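Side-chain contacts in lectin-like protein (Entamoeba histolytica HM-1:IMSS-A, PDB 5ZBT), which is of unknown function but may bind D-mannose, as a legume lectin-like domain of a larger ERGIC-53-like membrane protein: residues F80-K85 and F206-S211; I122-N127 and A169-K174. All blocks are in the same frame, centred on the assembly; numbering follows the deposited sequence.

Contact 1 (F80-K85 and F206-S211); sequences FELQLK and FYLGIS
Segments 80-85 and 206-211 run nearly parallel, their end-to-end directions 14° apart, and face each other with the CA atoms of L82 and L208 10.2 Å apart and no hydrogen bond between them. Three pairs of apolar side chains bridge the gap. At one end the rings of F80 and F206 approach from the two sheets and meet with F80 CZ 4.1 Å from F206 CE1. The ring planes are inclined at 46° with centroids 5.8 Å apart, an oblique pair. Both phenylalanines hold CG between the backbone N and the carbonyl carbon (chi1 62° in each), which turns each ring toward the other in the space between the sheets. In the middle, L82 and L208 pass alongside, pointing opposite ways and touching through one methyl apiece, with L82 CD1 4.1 Å from L208 CD1. Tighter is the last pair, in which the side chains lie aslant and L84 CD1 comes within 3.8 Å of I210 CD1. All six are buried, and V100 of strand 97-103 packs against both L84 and L208. On the outer side of strand 80-90, Q83 NE2 donates to E81 OE2 in a bond that is modelled rather short; the same oxygen forms a salt bridge with R172 of the adjacent strand 170-176. Inward apolar and outward polar residues on one strand, facing a second sheet through phenylalanine, leucine and isoleucine side chains, typify the beta-sandwich of the legume lectin-like fold.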
loop_
_atom_site.group_PDB
_atom_site.type_symbol
_atom_site.label_atom_id
_atom_site.label_comp_id
_atom_site.label_asym_id
_atom_site.label_seq_id
_atom_site.Cartn_x
_atom_site.Cartn_y
_atom_site.Cartn_z
ATOM N N PHE A 80 10.976 -9.978 5.911
ATOM C CA PHE A 80 10.962 -9.340 4.611
ATOM C C PHE A 80 10.884 -7.837 4.774
ATOM O O PHE A 80 10.543 -7.313 5.842
ATOM C CB PHE A 80 9.792 -9.829 3.744
ATOM C CG PHE A 80 8.446 -9.527 4.313
ATOM C CD1 PHE A 80 7.820 -8.313 4.036
ATOM C CD2 PHE A 80 7.791 -10.461 5.116
ATOM C CE1 PHE A 80 6.574 -8.020 4.558
ATOM C CE2 PHE A 80 6.540 -10.191 5.630
ATOM C CZ PHE A 80 5.922 -8.962 5.348
ATOM N N GLU A 81 11.198 -7.156 3.679
ATOM C CA GLU A 81 11.017 -5.722 3.567
ATOM C C GLU A 81 10.382 -5.449 2.210
ATOM O O GLU A 81 10.864 -5.950 1.184
ATOM C CB GLU A 81 12.349 -4.974 3.728
ATOM C CG GLU A 81 12.278 -3.561 3.208
ATOM C CD GLU A 81 13.457 -2.689 3.629
ATOM O OE1 GLU A 81 14.005 -2.873 4.741
ATOM O OE2 GLU A 81 13.815 -1.790 2.839
ATOM N N LEU A 82 9.274 -4.709 2.211
ATOM C CA LEU A 82 8.660 -4.227 0.984
ATOM C C LEU A 82 8.900 -2.727 0.863
ATOM O O LEU A 82 8.786 -1.985 1.854
ATOM C CB LEU A 82 7.160 -4.537 0.947
ATOM C CG LEU A 82 6.753 -5.966 1.309
ATOM C CD1 LEU A 82 5.271 -6.059 1.636
ATOM C CD2 LEU A 82 7.104 -6.914 0.179
ATOM N N GLN A 83 9.248 -2.294 -0.352
ATOM C CA GLN A 83 9.487 -0.889 -0.683
ATOM C C GLN A 83 8.574 -0.496 -1.834
ATOM O O GLN A 83 8.718 -1.004 -2.950
ATOM C CB GLN A 83 10.946 -0.647 -1.068
ATOM C CG GLN A 83 11.933 -0.796 0.076
ATOM C CD GLN A 83 13.356 -0.812 -0.414
ATOM O OE1 GLN A 83 13.630 -0.355 -1.513
ATOM N NE2 GLN A 83 14.263 -1.360 0.381
ATOM N N LEU A 84 7.641 0.400 -1.570
ATOM C CA LEU A 84 6.683 0.846 -2.568
ATOM C C LEU A 84 6.988 2.302 -2.892
ATOM O O LEU A 84 6.767 3.187 -2.059
ATOM C CB LEU A 84 5.254 0.686 -2.058
ATOM C CG LEU A 84 4.185 1.000 -3.106
ATOM C CD1 LEU A 84 4.144 -0.123 -4.145
ATOM C CD2 LEU A 84 2.859 1.148 -2.454
ATOM N N LYS A 85 7.504 2.553 -4.088
ATOM C CA LYS A 85 7.868 3.901 -4.478
ATOM C C LYS A 85 6.674 4.597 -5.132
ATOM O O LYS A 85 6.081 4.079 -6.085
ATOM C CB LYS A 85 9.073 3.866 -5.411
ATOM C CG LYS A 85 9.676 5.231 -5.690
ATOM C CD LYS A 85 11.006 5.112 -6.408
ATOM C CE LYS A 85 11.451 6.473 -6.878
ATOM N NZ LYS A 85 12.891 6.490 -7.242
ATOM N N PHE A 206 -0.070 -14.512 2.990
ATOM C CA PHE A 206 -0.937 -13.421 2.560
ATOM C C PHE A 206 -0.853 -13.183 1.053
ATOM O O PHE A 206 0.127 -13.525 0.386
ATOM C CB PHE A 206 -0.606 -12.113 3.305
ATOM C CG PHE A 206 0.798 -11.595 3.050
ATOM C CD1 PHE A 206 1.850 -11.927 3.906
ATOM C CD2 PHE A 206 1.067 -10.777 1.969
ATOM C CE1 PHE A 206 3.137 -11.448 3.684
ATOM C CE2 PHE A 206 2.354 -10.300 1.739
ATOM C CZ PHE A 206 3.387 -10.632 2.601
ATOM N N TYR A 207 -1.904 -12.560 0.536
ATOM C CA TYR A 207 -1.860 -11.896 -0.754
ATOM C C TYR A 207 -1.509 -10.427 -0.559
ATOM O O TYR A 207 -2.047 -9.762 0.332
ATOM C CB TYR A 207 -3.203 -11.982 -1.464
ATOM C CG TYR A 207 -3.730 -13.369 -1.770
ATOM C CD1 TYR A 207 -3.445 -13.984 -2.988
ATOM C CD2 TYR A 207 -4.571 -14.025 -0.880
ATOM C CE1 TYR A 207 -3.952 -15.236 -3.300
ATOM C CE2 TYR A 207 -5.082 -15.270 -1.177
ATOM C CZ TYR A 207 -4.771 -15.871 -2.393
ATOM O OH TYR A 207 -5.284 -17.105 -2.698
ATOM N N LEU A 208 -0.638 -9.912 -1.419
ATOM C CA LEU A 208 -0.255 -8.511 -1.369
ATOM C C LEU A 208 -1.179 -7.713 -2.284
ATOM O O LEU A 208 -1.286 -8.007 -3.483
ATOM C CB LEU A 208 1.204 -8.327 -1.785
ATOM C CG LEU A 208 1.670 -6.872 -1.687
ATOM C CD1 LEU A 208 1.631 -6.410 -0.225
ATOM C CD2 LEU A 208 3.048 -6.715 -2.253
ATOM N N GLY A 209 -1.847 -6.709 -1.727
ATOM C CA GLY A 209 -2.716 -5.845 -2.499
ATOM C C GLY A 209 -2.275 -4.393 -2.441
ATOM O O GLY A 209 -1.632 -3.956 -1.482
ATOM N N ILE A 210 -2.620 -3.648 -3.484
ATOM C CA ILE A 210 -2.470 -2.200 -3.512
ATOM C C ILE A 210 -3.803 -1.620 -3.958
ATOM O O ILE A 210 -4.466 -2.181 -4.839
ATOM C CB ILE A 210 -1.325 -1.749 -4.450
ATOM C CG1 ILE A 210 -0.003 -2.385 -4.024
ATOM C CG2 ILE A 210 -1.181 -0.201 -4.475
ATOM C CD1 ILE A 210 1.092 -2.257 -5.050
ATOM N N SER A 211 -4.209 -0.515 -3.334
ATOM C CA SER A 211 -5.481 0.123 -3.646
ATOM C C SER A 211 -5.362 1.623 -3.436
ATOM O O SER A 211 -4.438 2.108 -2.773
ATOM C CB SER A 211 -6.610 -0.420 -2.776
ATOM O OG SER A 211 -6.484 0.085 -1.464
#

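Contact 2 (I122-N127 and A169-K174); sequences IGIFIN and AVLRIK
I124 and I173 meet tip to tip across the two sheets of the lectin beta-sandwich, I124 CD1 lying 3.5 Å from I173 CD1. The same methyl of I124 also approaches the stem of its partner, 3.8 Å from I173 CG1. Each isoleucine has CG1 beside the backbone N and anti to the carbonyl carbon (chi1 -52° and -64°), directing its longer branch along the strand as well as into the gap. The strands 122-127 and 170-174 run in nearly opposite senses, at 157°, with axes 10.2 Å apart at closest approach. L171 packs beside this pair: its CD2 methyl lies between two isoleucines that follow each other on the inner side of strand 122-127, and its contacts with them are looser than the isoleucine pair. On the sandwich side of strand 170-176, I184 of the next strand packs against both L171 and I173. F125 points the other way, to the outer face of its sheet, where its ring stacks with F113, meets W101 edge-to-face and has the backbone of G123 over one face. Within the core, L171 CD2 is 4.4 Å from both I124 CG2 and I126 CD1.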
loop_
_atom_site.group_PDB
_atom_site.type_symbol
_atom_site.label_atom_id
_atom_site.label_comp_id
_atom_site.label_asym_id
_atom_site.label_seq_id
_atom_site.Cartn_x
_atom_site.Cartn_y
_atom_site.Cartn_z
ATOM N N ILE A 122 -3.989 -7.117 7.393
ATOM C CA ILE A 122 -3.414 -5.824 7.730
ATOM C C ILE A 122 -3.632 -4.892 6.547
ATOM O O ILE A 122 -3.385 -5.278 5.394
ATOM C CB ILE A 122 -1.910 -5.944 8.077
ATOM C CG1 ILE A 122 -1.726 -6.532 9.469
ATOM C CG2 ILE A 122 -1.182 -4.611 7.992
ATOM C CD1 ILE A 122 -0.516 -7.435 9.581
ATOM N N GLY A 123 -4.133 -3.696 6.825
ATOM C CA GLY A 123 -4.154 -2.610 5.866
ATOM C C GLY A 123 -3.225 -1.505 6.344
ATOM O O GLY A 123 -3.287 -1.087 7.507
ATOM N N ILE A 124 -2.349 -1.066 5.444
ATOM C CA ILE A 124 -1.449 0.064 5.676
ATOM C C ILE A 124 -1.913 1.186 4.759
ATOM O O ILE A 124 -1.920 1.026 3.529
ATOM C CB ILE A 124 0.021 -0.311 5.410
ATOM C CG1 ILE A 124 0.384 -1.571 6.188
ATOM C CG2 ILE A 124 0.964 0.805 5.784
ATOM C CD1 ILE A 124 1.336 -2.462 5.464
ATOM N N PHE A 125 -2.309 2.316 5.349
ATOM C CA PHE A 125 -2.983 3.380 4.620
ATOM C C PHE A 125 -2.191 4.675 4.712
ATOM O O PHE A 125 -1.670 5.026 5.777
ATOM C CB PHE A 125 -4.410 3.611 5.156
ATOM C CG PHE A 125 -5.225 2.347 5.295
ATOM C CD1 PHE A 125 -5.334 1.450 4.239
ATOM C CD2 PHE A 125 -5.874 2.054 6.478
ATOM C CE1 PHE A 125 -6.089 0.284 4.360
ATOM C CE2 PHE A 125 -6.621 0.881 6.616
ATOM C CZ PHE A 125 -6.729 0.002 5.546
ATOM N N ILE A 126 -2.100 5.375 3.585
ATOM C CA ILE A 126 -1.627 6.750 3.531
ATOM C C ILE A 126 -2.828 7.605 3.172
ATOM O O ILE A 126 -3.406 7.444 2.090
ATOM C CB ILE A 126 -0.500 6.941 2.503
ATOM C CG1 ILE A 126 0.627 5.922 2.712
ATOM C CG2 ILE A 126 0.030 8.379 2.562
ATOM C CD1 ILE A 126 1.772 6.052 1.677
ATOM N N ASN A 127 -3.225 8.498 4.071
ATOM C CA ASN A 127 -4.453 9.265 3.888
ATOM C C ASN A 127 -4.142 10.750 3.760
ATOM O O ASN A 127 -3.475 11.321 4.629
ATOM C CB ASN A 127 -5.412 9.031 5.045
ATOM C CG ASN A 127 -6.637 9.894 4.933
ATOM O OD1 ASN A 127 -7.475 9.657 4.081
ATOM N ND2 ASN A 127 -6.731 10.925 5.762
ATOM N N ALA A 169 8.414 9.389 -2.935
ATOM C CA ALA A 169 8.552 8.814 -1.609
ATOM C C ALA A 169 8.453 7.292 -1.690
ATOM O O ALA A 169 7.863 6.729 -2.620
ATOM C CB ALA A 169 7.481 9.378 -0.673
ATOM N N VAL A 170 9.048 6.627 -0.703
ATOM C CA VAL A 170 9.104 5.175 -0.637
ATOM C C VAL A 170 8.494 4.756 0.691
ATOM O O VAL A 170 9.020 5.102 1.759
ATOM C CB VAL A 170 10.538 4.662 -0.771
ATOM C CG1 VAL A 170 10.575 3.141 -0.731
ATOM C CG2 VAL A 170 11.149 5.204 -2.064
ATOM N N LEU A 171 7.367 4.047 0.631
ATOM C CA LEU A 171 6.773 3.448 1.815
ATOM C C LEU A 171 7.508 2.154 2.141
ATOM O O LEU A 171 7.656 1.283 1.276
ATOM C CB LEU A 171 5.280 3.190 1.580
ATOM C CG LEU A 171 4.558 2.311 2.604
ATOM C CD1 LEU A 171 4.417 3.042 3.944
ATOM C CD2 LEU A 171 3.180 1.856 2.077
ATOM N N ARG A 172 7.987 2.029 3.379
ATOM C CA ARG A 172 8.807 0.883 3.771
ATOM C C ARG A 172 8.058 0.040 4.800
ATOM O O ARG A 172 7.710 0.530 5.880
ATOM C CB ARG A 172 10.168 1.334 4.316
ATOM C CG ARG A 172 11.156 0.186 4.573
ATOM C CD ARG A 172 12.480 0.631 5.233
ATOM N NE ARG A 172 12.929 1.944 4.774
ATOM C CZ ARG A 172 13.475 2.181 3.587
ATOM N NH1 ARG A 172 13.679 1.188 2.727
ATOM N NH2 ARG A 172 13.804 3.418 3.256
ATOM N N ILE A 173 7.824 -1.226 4.467
ATOM C CA ILE A 173 7.101 -2.171 5.314
ATOM C C ILE A 173 8.059 -3.304 5.672
ATOM O O ILE A 173 8.457 -4.084 4.799
ATOM C CB ILE A 173 5.846 -2.707 4.607
ATOM C CG1 ILE A 173 4.849 -1.574 4.346
ATOM C CG2 ILE A 173 5.199 -3.841 5.404
ATOM C CD1 ILE A 173 3.956 -1.835 3.163
ATOM N N LYS A 174 8.433 -3.400 6.949
ATOM C CA LYS A 174 9.402 -4.382 7.423
ATOM C C LYS A 174 8.746 -5.282 8.458
ATOM O O LYS A 174 8.127 -4.788 9.404
ATOM C CB LYS A 174 10.620 -3.703 8.064
ATOM C CG LYS A 174 11.541 -2.952 7.129
ATOM C CD LYS A 174 12.897 -2.689 7.825
ATOM C CE LYS A 174 12.778 -1.654 8.958
ATOM N NZ LYS A 174 14.060 -1.393 9.701
#

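Both contacts belong to the buried core of one sandwich and join the same two sheets, with centres 8 Å apart. Strands 80-90 and 170-176 are neighbours in one sheet, linked by backbone hydrogen bonds such as L82 N to I173 O at 2.8 Å, while strands 207-213 and 122-127 flank strand 97-103 in the other. Along the chain, contact 2 is nested within the loop closed by contact 1. Contact 1 joins nearly parallel segments and includes aromatic rings; contact 2 joins nearly antiparallel ones through branched aliphatic groups alone. Polar chemistry lies on the outer face of the shared sheet, where E81 packs on K174 and Q83 on R172.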